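Local coordinates for putative laminarinase (Phanerochaete chrysosporium, PDB 2W52), which probably hydrolyses O-glycosidic bonds of beta-glucans such as laminarin, as a secreted glycoside hydrolase of family 16, at residues A[25-30]-A[254-259]. Sequence-based numbering, arbitrary orientation.
With BGC (beta-D-glucopyranose), chain C; BGC (beta-D-glucopyranose), chain B; BGC (beta-D-glucopyranose), chain D; BGC (beta-D-glucopyranose), chain E.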
loop_
_atom_site.group_PDB
_atom_site.type_symbol
_atom_site.label_atom_id
_atom_site.label_comp_id
_atom_site.label_asym_id
_atom_site.label_seq_id
_atom_site.Cartn_x
_atom_site.Cartn_y
_atom_site.Cartn_z
ATOM N N ASP A 25 -15.100 -0.439 6.722
ATOM C CA ASP A 25 -14.134 0.183 5.822
ATOM C C ASP A 25 -14.287 1.704 5.793
ATOM O O ASP A 25 -15.314 2.199 5.350
ATOM C CB ASP A 25 -14.271 -0.396 4.413
ATOM C CG ASP A 25 -13.182 0.099 3.476
ATOM O OD1 ASP A 25 -12.166 0.565 4.014
ATOM O OD2 ASP A 25 -13.356 0.019 2.241
ATOM N N PRO A 26 -13.235 2.454 6.209
ATOM C CA PRO A 26 -13.328 3.913 6.059
ATOM C C PRO A 26 -13.605 4.388 4.613
ATOM O O PRO A 26 -14.150 5.480 4.409
ATOM C CB PRO A 26 -11.922 4.397 6.506
ATOM C CG PRO A 26 -11.475 3.304 7.486
ATOM C CD PRO A 26 -11.951 2.028 6.830
ATOM N N THR A 27 -13.195 3.594 3.622
ATOM C CA THR A 27 -13.377 3.937 2.209
ATOM C C THR A 27 -14.633 3.284 1.583
ATOM O O THR A 27 -14.803 3.295 0.372
ATOM C CB THR A 27 -12.090 3.640 1.379
ATOM O OG1 THR A 27 -11.683 2.274 1.554
ATOM C CG2 THR A 27 -10.926 4.545 1.806
ATOM N N HIS A 28 -15.511 2.750 2.437
ATOM C CA HIS A 28 -16.893 2.346 2.014
ATOM C C HIS A 28 -16.915 1.235 0.962
ATOM O O HIS A 28 -17.832 1.157 0.137
ATOM C CB HIS A 28 -17.683 3.564 1.560
ATOM C CG HIS A 28 -17.581 4.698 2.522
ATOM N ND1 HIS A 28 -16.794 5.803 2.277
ATOM C CD2 HIS A 28 -18.107 4.872 3.757
ATOM C CE1 HIS A 28 -16.851 6.623 3.314
ATOM N NE2 HIS A 28 -17.648 6.085 4.223
ATOM N N GLY A 29 -15.908 0.359 1.018
ATOM C CA GLY A 29 -15.811 -0.731 0.029
ATOM C C GLY A 29 -16.736 -1.911 0.299
ATOM O O GLY A 29 -17.357 -2.017 1.373
ATOM N N ARG A 30 -16.836 -2.788 -0.690
ATOM C CA ARG A 30 -17.652 -4.011 -0.572
ATOM C C ARG A 30 -16.814 -5.088 0.104
ATOM O O ARG A 30 -16.459 -6.106 -0.513
ATOM C CB ARG A 30 -18.135 -4.477 -1.949
ATOM C CG ARG A 30 -19.130 -5.639 -1.925
ATOM C CD ARG A 30 -20.373 -5.339 -1.083
ATOM N NE ARG A 30 -21.274 -6.509 -1.111
ATOM C CZ ARG A 30 -22.105 -6.842 -0.117
ATOM N NH1 ARG A 30 -22.215 -6.086 0.991
ATOM N NH2 ARG A 30 -22.852 -7.935 -0.248
ATOM N N CYS A 254 -14.040 -2.130 -4.459
ATOM C CA CYS A 254 -15.007 -1.077 -4.827
ATOM C C CYS A 254 -14.762 0.157 -3.936
ATOM O O CYS A 254 -13.592 0.546 -3.741
ATOM C CB CYS A 254 -16.455 -1.620 -4.741
ATOM S SG CYS A 254 -16.700 -3.185 -5.628
ATOM N N GLY A 255 -15.821 0.759 -3.392
ATOM C CA GLY A 255 -15.644 1.902 -2.483
ATOM C C GLY A 255 -15.222 3.203 -3.164
ATOM O O GLY A 255 -15.361 3.345 -4.379
ATOM N N ASP A 256 -14.736 4.141 -2.347
ATOM C CA ASP A 256 -14.525 5.570 -2.737
ATOM C C ASP A 256 -13.812 5.712 -4.093
ATOM O O ASP A 256 -14.207 6.524 -4.931
ATOM C CB ASP A 256 -13.644 6.312 -1.707
ATOM C CG ASP A 256 -14.278 6.476 -0.337
ATOM O OD1 ASP A 256 -15.491 6.201 -0.182
ATOM O OD2 ASP A 256 -13.528 6.918 0.588
ATOM N N TRP A 257 -12.749 4.938 -4.281
ATOM C CA TRP A 257 -11.956 5.003 -5.514
ATOM C C TRP A 257 -12.341 3.890 -6.507
ATOM O O TRP A 257 -12.858 4.177 -7.594
ATOM C CB TRP A 257 -10.458 5.020 -5.162
ATOM C CG TRP A 257 -9.530 5.218 -6.322
ATOM C CD1 TRP A 257 -9.874 5.486 -7.614
ATOM C CD2 TRP A 257 -8.096 5.187 -6.281
ATOM N NE1 TRP A 257 -8.731 5.606 -8.395
ATOM C CE2 TRP A 257 -7.632 5.426 -7.600
ATOM C CE3 TRP A 257 -7.159 4.969 -5.267
ATOM C CZ2 TRP A 257 -6.266 5.441 -7.920
ATOM C CZ3 TRP A 257 -5.788 4.997 -5.586
ATOM C CH2 TRP A 257 -5.369 5.248 -6.902
ATOM N N ALA A 258 -12.109 2.627 -6.137
ATOM C CA ALA A 258 -12.262 1.525 -7.098
ATOM C C ALA A 258 -13.701 1.339 -7.628
ATOM O O ALA A 258 -13.916 0.763 -8.698
ATOM C CB ALA A 258 -11.761 0.204 -6.500
ATOM N N GLY A 259 -14.679 1.768 -6.835
ATOM C CA GLY A 259 -16.084 1.492 -7.132
ATOM C C GLY A 259 -16.761 2.533 -8.002
ATOM O O GLY A 259 -17.885 2.279 -8.462
HETATM C C2 BGC C . -10.329 7.861 -0.796
HETATM C C3 BGC C . -8.802 7.902 -0.656
HETATM C C4 BGC C . -8.127 7.831 -2.031
HETATM C C5 BGC C . -8.715 8.822 -3.044
HETATM C C6 BGC C . -8.194 8.543 -4.450
HETATM C C1 BGC C . -10.753 8.953 -1.774
HETATM O O2 BGC C . -10.917 8.103 0.485
HETATM O O3 BGC C . -8.345 6.835 0.211
HETATM O O4 BGC C . -6.748 8.116 -1.810
HETATM O O5 BGC C . -10.147 8.687 -3.056
HETATM O O6 BGC C . -8.741 9.495 -5.359
HETATM C C2 BGC B . -9.416 9.943 -7.543
HETATM C C3 BGC B . -9.185 9.586 -9.010
HETATM C C4 BGC B . -7.705 9.723 -9.367
HETATM C C5 BGC B . -6.868 8.914 -8.377
HETATM C C6 BGC B . -5.370 8.992 -8.666
HETATM C C1 BGC B . -8.501 9.139 -6.627
HETATM O O2 BGC B . -10.783 9.673 -7.210
HETATM O O3 BGC B . -9.977 10.448 -9.833
HETATM O O4 BGC B . -7.489 9.212 -10.700
HETATM O O5 BGC B . -7.123 9.316 -7.013
HETATM O O6 BGC B . -4.982 10.353 -8.505
HETATM C C2 BGC D . -8.924 7.158 3.955
HETATM C C3 BGC D . -9.645 7.836 5.130
HETATM C C4 BGC D . -9.379 7.113 6.472
HETATM C C5 BGC D . -7.876 6.976 6.650
HETATM C C6 BGC D . -7.486 6.221 7.915
HETATM C C1 BGC D . -7.445 7.058 4.263
HETATM O O1 BGC D . -6.814 6.333 3.198
HETATM O O2 BGC D . -9.112 7.842 2.702
HETATM O O3 BGC D . -11.025 7.808 4.802
HETATM O O4 BGC D . -9.885 7.832 7.616
HETATM O O5 BGC D . -7.329 6.327 5.491
HETATM O O6 BGC D . -8.119 4.925 7.932
HETATM C C2 BGC E . -13.621 10.991 -1.736
HETATM C C3 BGC E . -12.585 10.264 -2.605
HETATM C C4 BGC E . -13.160 9.885 -3.980
HETATM C C5 BGC E . -13.828 11.095 -4.634
HETATM C C6 BGC E . -14.545 10.690 -5.914
HETATM C C1 BGC E . -14.258 12.146 -2.528
HETATM O O2 BGC E . -12.987 11.482 -0.540
HETATM O O3 BGC E . -12.097 9.115 -1.893
HETATM O O4 BGC E . -12.135 9.348 -4.852
HETATM O O5 BGC E . -14.811 11.613 -3.741
HETATM O O6 BGC E . -15.111 11.861 -6.533
HETATM O O HOH W 1 -18.853 -0.174 -2.830
#
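In the wall of the sugar-binding cleft of this GH16 beta-jelly-roll, T27 and H28, in the loop between strands 18-20 and 31-33, meet G255 and D256 of the short, weakly bonded helix 255-258. D256 N donates to T27 O (2.8 Å), tying the loop to the backbone of 254-259. The D256 carboxylate, its CG anti to the carbonyl carbon (chi1 -66°), lies back over the loop and divides its oxygens. OD1 takes a nearly straight bond from H28 ND1 (2.8 Å), through its syn lone pair and in the plane of the imidazole, although ring and carboxylate planes are 43° apart. D256 OD2 accepts from O2 of the chain C glucose (2.9 Å). T27 sets its CG2 methyl beside D256 OD2 (3.7 Å) and turns OG1 toward D25 OD2, which also accepts from G29 N and steadies the type I turn D25-H28. G255 packs its CA on G29 CA at 3.6 Å; a side chain there would strike the loop. Next along, W257, edge-to-face with W99, offers one indole face to two sugars, C6 of the chain C glucose and C5 of the chain B glucose, the latter 3.6 Å from CZ2. A serine in place of W257 would probably leave these two sugars without their aromatic platform and W99 without its ring partner. Bonded at both oxygens, D256 is held in its rotation by H28 and presents OD2 to the sugar, an arrangement in which H28 is second shell and its imidazole would be expected to temper the carboxylate's charge.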